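Local structure of galactose-1-phosphate uridylyltransferase (Pyrobaculum aerophilum str. IM2, 6K9Z) at residues Y121-R126 against V148-V153; K191-F196 against H205-R210; H211-T216 against R258-Y263; V250-P255 against H264-I269. The protein probably transfers uridylyl groups between UDP-glucose and galactose 1-phosphate, and binds zinc, iron and a uridine nucleotide. The protein carries 1 engineered substitution. All coordinates share one frame; numbering follows the deposited sequence.

Contact 1 (Y121-R126 against V148-V153); sequences YFLFFR and VVPPRV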
# COMPACT_ATOMS: atom_id res chain seq x y z
N TYR A 121 9.81 12.00 -13.88
CA TYR A 121 9.98 10.58 -13.49
C TYR A 121 9.45 9.65 -14.59
O TYR A 121 8.39 9.91 -15.18
CB TYR A 121 9.32 10.29 -12.13
CG TYR A 121 9.98 9.11 -11.49
CD1 TYR A 121 11.14 9.26 -10.75
CD2 TYR A 121 9.46 7.83 -11.68
CE1 TYR A 121 11.78 8.16 -10.21
CE2 TYR A 121 10.11 6.72 -11.15
CZ TYR A 121 11.29 6.89 -10.46
OH TYR A 121 11.95 5.84 -9.91
N PHE A 122 10.17 8.56 -14.79
CA PHE A 122 9.77 7.47 -15.69
C PHE A 122 9.51 6.26 -14.78
O PHE A 122 10.48 5.67 -14.27
CB PHE A 122 10.85 7.24 -16.74
CG PHE A 122 10.49 6.22 -17.80
CD1 PHE A 122 10.67 4.86 -17.55
CD2 PHE A 122 10.10 6.63 -19.07
CE1 PHE A 122 10.43 3.93 -18.56
CE2 PHE A 122 9.90 5.70 -20.08
CZ PHE A 122 10.10 4.34 -19.82
N LEU A 123 8.23 5.90 -14.59
CA LEU A 123 7.85 4.78 -13.71
C LEU A 123 7.42 3.59 -14.59
O LEU A 123 6.33 3.66 -15.21
CB LEU A 123 6.70 5.17 -12.78
CG LEU A 123 6.24 4.05 -11.84
CD1 LEU A 123 7.31 3.74 -10.79
CD2 LEU A 123 4.94 4.41 -11.15
N PHE A 124 8.21 2.52 -14.60
CA PHE A 124 7.89 1.24 -15.28
C PHE A 124 7.40 0.24 -14.22
O PHE A 124 8.11 0.06 -13.21
CB PHE A 124 9.16 0.74 -15.97
CG PHE A 124 9.04 -0.60 -16.63
CD1 PHE A 124 8.12 -0.81 -17.61
CD2 PHE A 124 9.94 -1.61 -16.35
CE1 PHE A 124 7.98 -2.04 -18.21
CE2 PHE A 124 9.83 -2.85 -16.99
CZ PHE A 124 8.83 -3.06 -17.91
N PHE A 125 6.25 -0.39 -14.44
CA PHE A 125 5.71 -1.37 -13.48
C PHE A 125 4.93 -2.43 -14.22
O PHE A 125 4.58 -2.24 -15.38
CB PHE A 125 4.89 -0.72 -12.36
CG PHE A 125 3.64 -0.04 -12.79
CD1 PHE A 125 3.68 1.25 -13.30
CD2 PHE A 125 2.42 -0.70 -12.72
CE1 PHE A 125 2.51 1.89 -13.66
CE2 PHE A 125 1.25 -0.08 -13.12
CZ PHE A 125 1.29 1.22 -13.60
N ARG A 126 4.71 -3.56 -13.53
CA ARG A 126 3.99 -4.67 -14.13
C ARG A 126 3.12 -5.26 -13.03
O ARG A 126 3.65 -5.59 -11.99
CB ARG A 126 4.96 -5.67 -14.73
CG ARG A 126 4.30 -6.76 -15.59
CD ARG A 126 5.36 -7.74 -16.17
NE ARG A 126 4.86 -8.41 -17.35
CZ ARG A 126 4.05 -9.49 -17.36
NH1 ARG A 126 3.67 -10.06 -16.22
NH2 ARG A 126 3.56 -9.94 -18.50
N VAL A 148 5.93 14.51 -11.29
CA VAL A 148 6.27 14.40 -9.85
C VAL A 148 7.06 13.13 -9.70
O VAL A 148 6.93 12.19 -10.52
CB VAL A 148 5.01 14.38 -8.95
CG1 VAL A 148 4.31 15.71 -8.88
CG2 VAL A 148 4.07 13.30 -9.38
N VAL A 149 7.85 13.07 -8.65
CA VAL A 149 8.55 11.83 -8.25
C VAL A 149 7.59 11.01 -7.41
O VAL A 149 6.97 11.52 -6.46
CB VAL A 149 9.84 12.12 -7.49
CG1 VAL A 149 10.50 10.86 -7.00
CG2 VAL A 149 10.79 12.95 -8.32
N PRO A 150 7.39 9.74 -7.73
CA PRO A 150 6.53 8.91 -6.88
C PRO A 150 6.95 8.92 -5.41
O PRO A 150 8.15 8.81 -5.10
CB PRO A 150 6.75 7.54 -7.48
CG PRO A 150 7.06 7.79 -8.94
CD PRO A 150 7.92 9.05 -8.92
N PRO A 151 5.99 9.10 -4.45
CA PRO A 151 6.36 9.26 -3.05
C PRO A 151 7.27 8.17 -2.47
O PRO A 151 8.18 8.52 -1.72
CB PRO A 151 5.02 9.36 -2.30
CG PRO A 151 4.14 10.03 -3.35
CD PRO A 151 4.56 9.38 -4.66
N ARG A 152 7.08 6.91 -2.86
CA ARG A 152 7.90 5.82 -2.27
C ARG A 152 9.35 5.99 -2.74
O ARG A 152 10.27 5.84 -1.96
CB ARG A 152 7.35 4.45 -2.65
CG ARG A 152 8.24 3.30 -2.16
CD ARG A 152 7.67 1.88 -2.25
NE ARG A 152 6.60 1.85 -1.31
CZ ARG A 152 6.74 1.68 -0.03
NH1 ARG A 152 7.91 1.38 0.49
NH2 ARG A 152 5.68 1.75 0.75
N VAL A 153 9.51 6.39 -4.00
CA VAL A 153 10.87 6.61 -4.57
C VAL A 153 11.46 7.88 -3.96
O VAL A 153 12.64 7.83 -3.61
CB VAL A 153 10.88 6.62 -6.11
CG1 VAL A 153 12.29 6.94 -6.64
CG2 VAL A 153 10.35 5.27 -6.63
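The phenol ring of Tyr-121 takes the CD methylene of Pro-150 on one face, while in its plane, at the edge, stands CB of Leu-123 from the same strand. The proline carbon sits 3.5 Å from the ring centroid and 23° off the normal, a CH-pi contact displaced toward the rim. The nearest ring atom is Tyr-121 CG, 3.3 Å from Pro-150 CD, and Pro-150 CG lies over the CD2 side of the ring. CG of Tyr-121 is anti to the backbone N (chi1 -155°), which carries it toward the segment 148-153 and against Pro-150 CD. Further out, CG1 of Val-153 lies 3.5 Å from Tyr-121 OH and approaches the ring obliquely. Val-149 CG1 is a looser neighbour, 4.1 Å from Tyr-121 CD1. The hydroxyl is hydrogen-bonded to Gln-253 O, which satisfies this buried polar end. Ala-289 of the second subunit packs on Leu-123 and Pro-150.

Pro-150 is the N-cap residue of helix 151-167, and Tyr-121 belongs to strand 121-128 of the large antiparallel sheet. The contact is thus buried packing of a sheet strand against the start of a helix, in the half-barrel and beside the iron site.

Contact 2 (K191-F196 against H205-R210); sequences KAFVPF and HIYPKR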
# COMPACT_ATOMS: atom_id res chain seq x y z
N LYS A 191 22.48 -9.09 -9.25
CA LYS A 191 22.21 -9.92 -8.07
C LYS A 191 20.72 -9.77 -7.75
O LYS A 191 20.22 -8.63 -7.67
CB LYS A 191 22.97 -9.37 -6.86
CG LYS A 191 24.38 -9.79 -6.72
CD LYS A 191 24.75 -9.73 -5.19
CE LYS A 191 26.08 -10.33 -4.91
NZ LYS A 191 26.42 -10.20 -3.48
N ALA A 192 20.06 -10.89 -7.53
CA ALA A 192 18.66 -10.98 -7.06
C ALA A 192 18.66 -11.60 -5.67
O ALA A 192 19.23 -12.68 -5.50
CB ALA A 192 17.93 -11.87 -8.03
N PHE A 193 18.09 -10.93 -4.69
CA PHE A 193 18.14 -11.36 -3.27
C PHE A 193 16.82 -10.99 -2.62
O PHE A 193 16.14 -10.03 -3.06
CB PHE A 193 19.37 -10.79 -2.55
CG PHE A 193 19.42 -9.28 -2.52
CD1 PHE A 193 18.80 -8.57 -1.50
CD2 PHE A 193 20.04 -8.56 -3.53
CE1 PHE A 193 18.85 -7.19 -1.47
CE2 PHE A 193 20.04 -7.17 -3.52
CZ PHE A 193 19.48 -6.50 -2.46
N VAL A 194 16.47 -11.70 -1.56
CA VAL A 194 15.38 -11.28 -0.67
C VAL A 194 15.97 -10.23 0.25
O VAL A 194 16.96 -10.50 0.96
CB VAL A 194 14.76 -12.45 0.09
CG1 VAL A 194 13.72 -11.93 1.04
CG2 VAL A 194 14.16 -13.48 -0.86
N PRO A 195 15.49 -8.97 0.27
CA PRO A 195 16.08 -8.02 1.21
C PRO A 195 15.81 -8.37 2.67
O PRO A 195 14.76 -8.99 2.98
CB PRO A 195 15.37 -6.70 0.88
CG PRO A 195 14.13 -7.09 0.13
CD PRO A 195 14.45 -8.39 -0.57
N PHE A 196 16.71 -7.96 3.55
CA PHE A 196 16.53 -8.09 5.03
C PHE A 196 15.19 -7.50 5.45
O PHE A 196 14.48 -8.03 6.30
CB PHE A 196 17.66 -7.41 5.78
CG PHE A 196 17.60 -7.64 7.27
CD1 PHE A 196 18.05 -8.82 7.82
CD2 PHE A 196 17.14 -6.65 8.13
CE1 PHE A 196 17.99 -9.05 9.18
CE2 PHE A 196 17.10 -6.88 9.50
CZ PHE A 196 17.57 -8.06 10.03
N HIS A 205 14.54 -8.37 -4.77
CA HIS A 205 15.08 -7.14 -5.40
C HIS A 205 16.20 -7.53 -6.35
O HIS A 205 17.03 -8.43 -5.98
CB HIS A 205 15.55 -6.18 -4.33
CG HIS A 205 14.45 -5.56 -3.54
ND1 HIS A 205 14.66 -4.47 -2.77
CD2 HIS A 205 13.16 -5.95 -3.38
CE1 HIS A 205 13.53 -4.18 -2.14
NE2 HIS A 205 12.59 -5.09 -2.49
N ILE A 206 16.22 -6.92 -7.53
CA ILE A 206 17.21 -7.25 -8.57
C ILE A 206 18.02 -5.96 -8.78
O ILE A 206 17.48 -4.94 -9.33
CB ILE A 206 16.56 -7.83 -9.83
CG1 ILE A 206 15.70 -9.06 -9.46
CG2 ILE A 206 17.59 -8.18 -10.89
CD1 ILE A 206 15.01 -9.75 -10.62
N TYR A 207 19.30 -6.03 -8.48
CA TYR A 207 20.20 -4.86 -8.56
C TYR A 207 21.34 -5.12 -9.52
O TYR A 207 21.86 -6.23 -9.60
CB TYR A 207 20.89 -4.55 -7.24
CG TYR A 207 20.11 -3.70 -6.26
CD1 TYR A 207 19.19 -4.25 -5.38
CD2 TYR A 207 20.40 -2.36 -6.13
CE1 TYR A 207 18.54 -3.46 -4.44
CE2 TYR A 207 19.77 -1.56 -5.21
CZ TYR A 207 18.85 -2.11 -4.34
OH TYR A 207 18.25 -1.28 -3.44
N PRO A 208 21.78 -4.07 -10.24
CA PRO A 208 23.00 -4.20 -11.03
C PRO A 208 24.20 -4.16 -10.08
O PRO A 208 24.21 -3.44 -9.05
CB PRO A 208 22.93 -2.98 -11.96
CG PRO A 208 22.23 -1.92 -11.12
CD PRO A 208 21.26 -2.70 -10.24
N LYS A 209 25.22 -4.97 -10.42
CA LYS A 209 26.44 -5.05 -9.60
C LYS A 209 27.24 -3.75 -9.77
O LYS A 209 27.94 -3.39 -8.84
CB LYS A 209 27.24 -6.28 -10.02
CG LYS A 209 26.65 -7.58 -9.48
CD LYS A 209 27.29 -8.83 -10.08
CE LYS A 209 26.91 -10.08 -9.31
NZ LYS A 209 27.76 -11.24 -9.69
N ARG A 210 27.21 -3.15 -10.96
CA ARG A 210 27.79 -1.82 -11.19
C ARG A 210 26.78 -0.77 -10.73
O ARG A 210 25.59 -1.01 -10.90
CB ARG A 210 28.24 -1.65 -12.65
CG ARG A 210 29.59 -2.29 -12.91
CD ARG A 210 30.04 -2.00 -14.33
NE ARG A 210 29.30 -2.96 -15.14
CZ ARG A 210 29.51 -3.24 -16.42
NH1 ARG A 210 28.77 -4.16 -17.01
NH2 ARG A 210 30.45 -2.58 -17.10
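Lys-191 and Phe-193 pair with Tyr-207 and His-205 in an antiparallel hairpin whose short strand axes run at 156° to each other and approach to 4.8 Å. Each of these two hydrogen-bonded pairs is closed by a reciprocal couple of backbone bonds, the one from Tyr-207 N to Lys-191 O measuring 2.9 Å and nearly straight. Between them Ala-192 faces Ile-206 as a non-hydrogen-bonded pair, where Ala-192 CA comes within 3.2 Å of His-205 O in a CA-H...O contact.

On the sheet face bearing Phe-193, Phe-193 CE2 touches Tyr-207 CD1 at 3.6 Å. The two ring planes differ by only 15°, but the rings are slid apart and barely overlap. Past the strand end Pro-195 sets CG over the centre of the His-205 imidazole, 3.6 Å from the centroid, in a CH-pi contact. His-205 NE2 is hydrogen-bonded to Glu-203 OE2, which probably restrains the ring. At the other end the extended chains of Lys-191 and Lys-209 cross at about a right angle, CG of Lys-191 lying 3.6 Å from CE of Lys-209. Their ammonium groups diverge to backbone carbonyls, those of Glu-179 and Asn-187 among them.

Ala-192 and Ile-206 project from the other face onto helix 220-240. Strand 183-186 flanks Ala-192, and Ile-206 is bonded through its backbone to Phe-267 of strand 266-271.

Contact 3 (H211-T216 against R258-Y263); sequences HRSLLT and RPTQYY. With ZN (zinc ion), chain D.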
# COMPACT_ATOMS: atom_id res chain seq x y z
N HIS A 211 27.27 0.30 -10.13
CA HIS A 211 26.37 1.42 -9.73
C HIS A 211 25.79 2.02 -11.00
O HIS A 211 26.54 2.63 -11.81
CB HIS A 211 27.10 2.49 -8.90
CG HIS A 211 26.19 3.59 -8.45
ND1 HIS A 211 25.51 3.56 -7.22
CD2 HIS A 211 25.82 4.73 -9.09
CE1 HIS A 211 24.82 4.71 -7.12
NE2 HIS A 211 24.98 5.42 -8.25
N ARG A 212 24.49 1.84 -11.20
CA ARG A 212 23.71 2.51 -12.26
C ARG A 212 22.49 3.11 -11.58
O ARG A 212 21.93 2.41 -10.70
CB ARG A 212 23.24 1.48 -13.27
CG ARG A 212 24.36 0.63 -13.87
CD ARG A 212 25.25 1.41 -14.74
NE ARG A 212 26.11 0.54 -15.56
CZ ARG A 212 27.18 0.96 -16.20
NH1 ARG A 212 27.56 2.22 -16.06
NH2 ARG A 212 27.91 0.15 -16.93
N SER A 213 22.07 4.30 -11.99
CA SER A 213 20.85 4.92 -11.40
C SER A 213 19.73 5.12 -12.42
O SER A 213 18.57 5.36 -11.95
CB SER A 213 21.21 6.22 -10.72
OG SER A 213 21.95 7.07 -11.57
N LEU A 214 20.00 5.10 -13.73
CA LEU A 214 18.96 5.20 -14.77
C LEU A 214 19.04 3.95 -15.64
O LEU A 214 20.12 3.50 -15.96
CB LEU A 214 19.11 6.45 -15.65
CG LEU A 214 18.93 7.80 -14.97
CD1 LEU A 214 19.35 8.89 -15.97
CD2 LEU A 214 17.53 8.03 -14.45
N LEU A 215 17.86 3.46 -16.06
CA LEU A 215 17.76 2.32 -16.99
C LEU A 215 18.58 2.62 -18.25
O LEU A 215 19.09 1.69 -18.90
CB LEU A 215 16.27 2.12 -17.32
CG LEU A 215 15.94 0.91 -18.19
CD1 LEU A 215 16.16 -0.39 -17.43
CD2 LEU A 215 14.52 1.01 -18.69
N THR A 216 18.63 3.89 -18.64
CA THR A 216 19.30 4.32 -19.89
C THR A 216 20.82 4.28 -19.77
O THR A 216 21.47 4.38 -20.83
CB THR A 216 18.78 5.71 -20.29
OG1 THR A 216 18.89 6.54 -19.15
CG2 THR A 216 17.33 5.64 -20.72
N ARG A 258 18.99 12.90 -14.95
CA ARG A 258 20.46 12.76 -14.69
C ARG A 258 20.79 11.67 -13.68
O ARG A 258 20.16 11.53 -12.61
CB ARG A 258 21.14 14.09 -14.38
CG ARG A 258 20.96 14.67 -13.00
CD ARG A 258 21.63 16.05 -12.91
NE ARG A 258 21.07 17.01 -13.88
CZ ARG A 258 19.89 17.62 -13.73
NH1 ARG A 258 19.18 17.40 -12.65
NH2 ARG A 258 19.43 18.45 -14.63
N PRO A 259 21.83 10.87 -14.02
CA PRO A 259 22.39 9.93 -13.08
C PRO A 259 22.66 10.55 -11.69
O PRO A 259 23.02 11.75 -11.58
CB PRO A 259 23.66 9.44 -13.75
CG PRO A 259 23.37 9.58 -15.23
CD PRO A 259 22.47 10.80 -15.33
N THR A 260 22.52 9.71 -10.67
CA THR A 260 22.80 10.05 -9.26
C THR A 260 23.89 9.14 -8.68
O THR A 260 23.75 7.96 -8.79
CB THR A 260 21.58 9.86 -8.37
OG1 THR A 260 21.08 8.53 -8.50
CG2 THR A 260 20.49 10.82 -8.76
N GLN A 261 24.84 9.73 -7.95
CA GLN A 261 25.91 8.97 -7.24
C GLN A 261 25.30 8.23 -6.04
O GLN A 261 25.90 7.22 -5.65
CB GLN A 261 27.00 9.94 -6.78
CG GLN A 261 27.96 10.33 -7.89
CD GLN A 261 28.98 11.33 -7.37
OE1 GLN A 261 28.66 12.24 -6.60
NE2 GLN A 261 30.23 11.13 -7.75
N TYR A 262 24.18 8.69 -5.48
CA TYR A 262 23.70 8.29 -4.13
C TYR A 262 22.53 7.32 -4.23
O TYR A 262 22.16 6.68 -3.20
CB TYR A 262 23.25 9.49 -3.30
CG TYR A 262 22.25 10.39 -3.97
CD1 TYR A 262 22.68 11.46 -4.74
CD2 TYR A 262 20.88 10.18 -3.83
CE1 TYR A 262 21.79 12.30 -5.37
CE2 TYR A 262 19.98 11.00 -4.48
CZ TYR A 262 20.43 12.06 -5.24
OH TYR A 262 19.57 12.89 -5.88
N TYR A 263 21.96 7.21 -5.43
CA TYR A 263 20.85 6.26 -5.66
C TYR A 263 21.23 5.29 -6.77
O TYR A 263 22.07 5.56 -7.61
CB TYR A 263 19.56 7.00 -5.96
CG TYR A 263 18.30 6.15 -5.82
CD1 TYR A 263 17.88 5.71 -4.58
CD2 TYR A 263 17.47 5.88 -6.91
CE1 TYR A 263 16.68 5.03 -4.41
CE2 TYR A 263 16.29 5.15 -6.76
CZ TYR A 263 15.90 4.74 -5.51
OH TYR A 263 14.69 4.08 -5.38
ZN ZN D . 25.31 2.10 -5.75
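His-211 and Thr-260 meet at a Cys2His2 zinc site, in which His-211 coordinates the metal together with Cys-170, Cys-173 and His-264. The imidazole binds zinc through ND1 at 2.1 Å. Its other nitrogen, NE2, donates to Thr-260 O at 2.9 Å in an almost perfectly straight bond (179°), with the acceptor in the ring plane and the N-H directed onto a carbonyl lone pair. Tyr-263 O lies 2.9 Å from His-211 CE1, so a second carbonyl crowds the same part of the ring.

Two residues on, Ser-213 OG accepts the backbone N-H of Thr-260 at 2.8 Å. OG is placed between the backbone N and the carbonyl carbon (chi1 52°), turned toward the loop 258-263. An alanine at Ser-213 would probably leave Thr-260 N without its acceptor and allow the loop more movement beside the zinc ligand. Leu-214 CD1 packs on Pro-259 CD at 3.7 Å, the two side chains crossing at about a right angle.

Thr-260 is therefore gripped by its N-H and its carbonyl at once. Together with the zinc bond, this second-shell carbonyl orients the His-211 ring, and by accepting from NE2 it would probably raise electron density on ND1 and strengthen the bond to zinc.

Contact 4 (V250-P255 against H264-I269); sequences VLHQAP and HLHFEI. With FE (Fe (III) ion), chain E; ZN (zinc ion), chain D.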
# COMPACT_ATOMS: atom_id res chain seq x y z
N VAL A 250 8.17 -3.41 -9.94
CA VAL A 250 8.36 -1.96 -10.13
C VAL A 250 9.85 -1.70 -10.26
O VAL A 250 10.64 -2.32 -9.61
CB VAL A 250 7.70 -1.16 -8.98
CG1 VAL A 250 8.31 -1.47 -7.64
CG2 VAL A 250 7.64 0.34 -9.25
N LEU A 251 10.18 -0.77 -11.13
CA LEU A 251 11.55 -0.25 -11.32
C LEU A 251 11.73 1.01 -10.48
O LEU A 251 11.08 2.01 -10.77
CB LEU A 251 11.79 0.06 -12.79
CG LEU A 251 13.13 0.75 -13.10
CD1 LEU A 251 14.27 -0.07 -12.50
CD2 LEU A 251 13.30 0.92 -14.61
N HIS A 252 12.59 0.96 -9.49
CA HIS A 252 13.00 2.11 -8.65
C HIS A 252 14.29 2.64 -9.29
O HIS A 252 15.30 1.93 -9.21
CB HIS A 252 13.19 1.64 -7.22
CG HIS A 252 11.91 1.44 -6.50
ND1 HIS A 252 11.87 1.03 -5.18
CD2 HIS A 252 10.64 1.68 -6.90
CE1 HIS A 252 10.59 1.00 -4.80
NE2 HIS A 252 9.80 1.37 -5.82
N GLN A 253 14.21 3.82 -9.90
CA GLN A 253 15.41 4.46 -10.48
C GLN A 253 15.43 5.93 -10.08
O GLN A 253 14.48 6.46 -9.51
CB GLN A 253 15.45 4.22 -11.98
CG GLN A 253 14.34 4.90 -12.76
CD GLN A 253 14.53 4.76 -14.25
OE1 GLN A 253 15.65 4.82 -14.74
NE2 GLN A 253 13.45 4.61 -15.00
N ALA A 254 16.49 6.61 -10.43
CA ALA A 254 16.57 8.06 -10.26
C ALA A 254 15.48 8.77 -11.04
O ALA A 254 15.01 8.37 -12.12
CB ALA A 254 17.91 8.56 -10.72
N PRO A 255 15.14 9.98 -10.56
CA PRO A 255 14.35 10.87 -11.38
C PRO A 255 15.08 11.20 -12.69
O PRO A 255 16.32 11.12 -12.73
CB PRO A 255 14.15 12.12 -10.55
CG PRO A 255 14.56 11.68 -9.14
CD PRO A 255 15.65 10.62 -9.33
N HIS A 264 20.74 4.06 -6.57
CA HIS A 264 21.05 2.87 -7.40
C HIS A 264 19.74 2.22 -7.86
O HIS A 264 18.92 1.89 -6.99
CB HIS A 264 21.87 1.94 -6.49
CG HIS A 264 22.65 0.85 -7.15
ND1 HIS A 264 23.92 0.52 -6.74
CD2 HIS A 264 22.32 -0.03 -8.12
CE1 HIS A 264 24.36 -0.50 -7.44
NE2 HIS A 264 23.40 -0.85 -8.30
N LEU A 265 19.67 1.95 -9.21
CA LEU A 265 18.35 1.50 -9.67
C LEU A 265 18.15 0.06 -9.23
O LEU A 265 19.17 -0.71 -9.03
CB LEU A 265 18.20 1.62 -11.18
CG LEU A 265 19.14 0.81 -12.06
CD1 LEU A 265 18.75 -0.65 -12.23
CD2 LEU A 265 19.19 1.45 -13.47
N HIS A 266 16.98 -0.44 -9.12
CA HIS A 266 16.70 -1.86 -8.76
C HIS A 266 15.26 -2.16 -9.17
O HIS A 266 14.41 -1.20 -9.11
CB HIS A 266 16.94 -2.12 -7.27
CG HIS A 266 16.34 -1.08 -6.36
ND1 HIS A 266 16.92 0.19 -6.17
CD2 HIS A 266 15.26 -1.11 -5.57
CE1 HIS A 266 16.17 0.88 -5.31
NE2 HIS A 266 15.19 0.10 -4.88
N PHE A 267 14.98 -3.41 -9.52
CA PHE A 267 13.61 -3.92 -9.68
C PHE A 267 13.17 -4.51 -8.34
O PHE A 267 13.95 -5.24 -7.72
CB PHE A 267 13.52 -4.94 -10.81
CG PHE A 267 13.73 -4.34 -12.17
CD1 PHE A 267 15.02 -4.12 -12.64
CD2 PHE A 267 12.66 -3.99 -12.96
CE1 PHE A 267 15.23 -3.61 -13.92
CE2 PHE A 267 12.87 -3.53 -14.25
CZ PHE A 267 14.14 -3.24 -14.69
N GLU A 268 11.96 -4.13 -7.89
CA GLU A 268 11.34 -4.81 -6.73
C GLU A 268 10.24 -5.71 -7.29
O GLU A 268 9.39 -5.24 -8.06
CB GLU A 268 10.87 -3.84 -5.65
CG GLU A 268 11.93 -2.90 -5.15
CD GLU A 268 11.58 -2.09 -3.94
OE1 GLU A 268 12.51 -1.59 -3.29
OE2 GLU A 268 10.37 -1.93 -3.69
N ILE A 269 10.22 -6.96 -6.84
CA ILE A 269 9.16 -7.90 -7.19
C ILE A 269 8.48 -8.35 -5.89
O ILE A 269 9.18 -8.88 -5.00
CB ILE A 269 9.74 -9.08 -7.99
CG1 ILE A 269 10.39 -8.70 -9.31
CG2 ILE A 269 8.66 -10.11 -8.23
CD1 ILE A 269 11.35 -9.76 -9.81
FE FE E . 13.39 0.47 -3.64
ZN ZN D . 25.31 2.10 -5.75
O HOH W 1 14.51 -0.16 -1.80
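Val-250 and His-252 are joined to Glu-268 and His-266 by four backbone hydrogen bonds, a reciprocal couple at each of two antiparallel pairs. Between these pairs Leu-251 and Phe-267 form the non-hydrogen-bonded pair.

On one face iron is held by His-252 ND1, His-266 NE2 and Glu-268 OE1, the last at 2.3 Å, along with a water and both carboxylate oxygens of Glu-156. Glu-268 OE2 is hydrogen-bonded to Tyr-270 OH. CG of His-266 lies between its backbone N and carbonyl carbon (chi1 47°), which turns it toward strand 250-252. There His-252 CB lies over one face of the His-266 ring, toward the rim, 3.7 Å from its centroid, a CH-pi contact. The two imidazoles meet obliquely, planes at 86°. His-266 ND1 donates to His-264 O at 2.7 Å, and this bond and the iron together hold the ring. His-264 in turn binds zinc through ND1 and is hydrogen-bonded to Pro-208 O through NE2.

Apolar packing fills the other face, where Leu-251 CD1 sits over the centre of the Phe-267 ring, 3.9 Å from the centroid. An alanine in place of Phe-267 would probably open a gap beneath Leu-251 CD1, leaving that methyl without its aromatic support.

Strand 121-128 adjoins 250-252, while strand 202-208 borders 266-269. Helix 220-240 covers Phe-267 and Ile-269, helix 151-167 supplies Glu-156, and Gly-288 of the second subunit hydrogen-bonds His-252 NE2.

How the contacts relate
Contacts 1, 2 and 4 are buried and draw on one antiparallel sheet, whereas contact 3, between two loops, is only partly buried. Contact 4 is central: strand 121-128 of contact 1 flanks it on one side and strand 202-208 of contact 2 on the other. Contacts 2 and 4 are strand pairings built on backbone bonds, but contact 4 adds iron coordination; contact 1 relies on apolar and CH-pi packing, and contact 3 on polar grips around a metal ligand. Contacts 3 and 4 alternate along the chain and share the zinc ion through His-211 and His-264. Contacts 1 and 3 also meet, where Val-153 packs against Tyr-263.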